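Local coordinates for protein EvpC (Edwardsiella tarda, PDB 3EAA) that is an Hcp-family component of the type VI secretion system that probably assembles into hexameric rings and is itself secreted, at the interface of chains A and B. Numbering follows the deposited sequence. Chains: chain A/B, EvpC.

The interface of chains A and B. Residues chain A 135, 151, 153, 162; chain B 68-69, 71-72, 76.
A:Trp135 and A:Glu153, both from loops of chain A, meet one flank of helix 67-76 of chain B through B:Val68, B:Lys69, B:Ala71 and B:Ser72. Hcp proteins form hexameric rings, and this contact, whose whole interface is not an exact two-fold, probably joins neighbouring subunits of such a ring.

The polar part centres on the B:Ser72 hydroxyl. It accepts from the indole N-H, with A:Trp135 NE1 3.0 Å from B:Ser72 OG; the oxygen lies in the ring plane and the angle at the hydrogen is 150°. As a donor, B:Ser72 OG reaches A:Glu153 OE1 at 2.8 Å, approaching from above the carboxylate plane, 38° out of it. B:Ser72 OG is also 2.8 Å from B:Val68 O, one turn back, and as a donor it would have to divide its proton between this carbonyl and the carboxylate.

The charged part is a salt bridge, B:Lys69 NZ to A:Glu153 OE1 at 2.8 Å, made on the syn side of that oxygen, while the bond to OE2 is weak. OE1 thus receives two donors from different directions, which should restrain rotation of the carboxylate. The lysine bends at chi2, chi3 and chi4 to bring its amine back to the carboxylate.

Apolar contact is made on one face of the indole by B:Ala71, whose CB sits 3.3 Å from the centroid of the five-membered ring of A:Trp135, a CH-pi contact; the backbone oxygen of A:Glu153, an intrachain neighbour, lies over the opposite face. B:Val68 CG1 lies 4.0 Å from A:Glu153 CD, though its closeness to the indole edge is doubtful, and the other methyl, B:Val68 CG2, packs 3.8 Å from A:Trp135 CB.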
loop_
_atom_site.group_PDB
_atom_site.type_symbol
_atom_site.label_atom_id
_atom_site.label_comp_id
_atom_site.label_asym_id
_atom_site.label_seq_id
_atom_site.Cartn_x
_atom_site.Cartn_y
_atom_site.Cartn_z
ATOM N N TRP A 135 -20.178 5.028 27.672
ATOM C CA TRP A 135 -20.691 5.278 26.319
ATOM C C TRP A 135 -21.775 6.354 26.221
ATOM O O TRP A 135 -21.511 7.448 25.735
ATOM C CB TRP A 135 -21.196 4.010 25.620
ATOM C CG TRP A 135 -20.676 2.710 26.120
ATOM C CD1 TRP A 135 -21.418 1.606 26.418
ATOM C CD2 TRP A 135 -19.313 2.358 26.370
ATOM N NE1 TRP A 135 -20.606 0.591 26.843
ATOM C CE2 TRP A 135 -19.314 1.021 26.825
ATOM C CE3 TRP A 135 -18.102 3.034 26.255
ATOM C CZ2 TRP A 135 -18.137 0.352 27.166
ATOM C CZ3 TRP A 135 -16.930 2.361 26.598
ATOM C CH2 TRP A 135 -16.962 1.034 27.046
ATOM N N GLY A 151 -29.197 3.918 28.305
ATOM C CA GLY A 151 -28.445 3.577 29.518
ATOM C C GLY A 151 -26.930 3.753 29.428
ATOM O O GLY A 151 -26.241 2.961 28.782
ATOM N N GLU A 153 -23.448 3.207 30.019
ATOM C CA GLU A 153 -22.677 2.072 30.493
ATOM C C GLU A 153 -21.202 2.316 30.208
ATOM O O GLU A 153 -20.841 3.338 29.619
ATOM C CB GLU A 153 -23.166 0.776 29.850
ATOM C CG GLU A 153 -24.471 0.275 30.442
ATOM C CD GLU A 153 -25.305 -0.507 29.457
ATOM O OE1 GLU A 153 -24.800 -1.503 28.895
ATOM O OE2 GLU A 153 -26.478 -0.126 29.253
ATOM N N LYS A 162 -17.768 -3.805 35.073
ATOM C CA LYS A 162 -18.574 -2.940 34.223
ATOM C C LYS A 162 -18.777 -1.548 34.819
ATOM O O LYS A 162 -18.408 -1.287 35.967
ATOM C CB LYS A 162 -19.927 -3.591 33.941
ATOM N N VAL B 68 -24.403 1.156 22.355
ATOM C CA VAL B 68 -24.015 1.043 23.754
ATOM C C VAL B 68 -23.985 -0.406 24.218
ATOM O O VAL B 68 -23.070 -0.816 24.929
ATOM C CB VAL B 68 -24.909 1.880 24.670
ATOM C CG1 VAL B 68 -24.601 1.571 26.124
ATOM C CG2 VAL B 68 -24.695 3.354 24.395
ATOM N N LYS B 69 -24.967 -1.186 23.791
ATOM C CA LYS B 69 -25.043 -2.588 24.186
ATOM C C LYS B 69 -23.920 -3.363 23.514
ATOM O O LYS B 69 -23.343 -4.286 24.086
ATOM C CB LYS B 69 -26.394 -3.167 23.789
ATOM C CG LYS B 69 -27.568 -2.207 24.026
ATOM C CD LYS B 69 -28.369 -2.550 25.289
ATOM C CE LYS B 69 -28.038 -1.673 26.494
ATOM N NZ LYS B 69 -26.991 -2.258 27.367
ATOM N N ALA B 71 -21.119 -2.008 22.661
ATOM C CA ALA B 71 -19.926 -1.552 23.359
ATOM C C ALA B 71 -19.746 -2.366 24.629
ATOM O O ALA B 71 -18.677 -2.908 24.880
ATOM C CB ALA B 71 -20.022 -0.081 23.675
ATOM N N SER B 72 -20.805 -2.472 25.418
ATOM C CA SER B 72 -20.731 -3.199 26.672
ATOM C C SER B 72 -20.465 -4.676 26.423
ATOM O O SER B 72 -19.687 -5.314 27.133
ATOM C CB SER B 72 -22.039 -3.040 27.434
ATOM O OG SER B 72 -22.433 -1.684 27.462
ATOM N N GLN B 76 -17.566 -7.013 28.177
ATOM C CA GLN B 76 -18.320 -7.811 29.129
ATOM C C GLN B 76 -18.227 -9.288 28.801
ATOM O O GLN B 76 -18.607 -10.131 29.605
ATOM C CB GLN B 76 -19.778 -7.376 29.092
ATOM C CG GLN B 76 -20.552 -7.651 30.346
ATOM C CD GLN B 76 -21.601 -6.587 30.586
ATOM O OE1 GLN B 76 -21.300 -5.395 30.570
ATOM N NE2 GLN B 76 -22.842 -7.011 30.789
#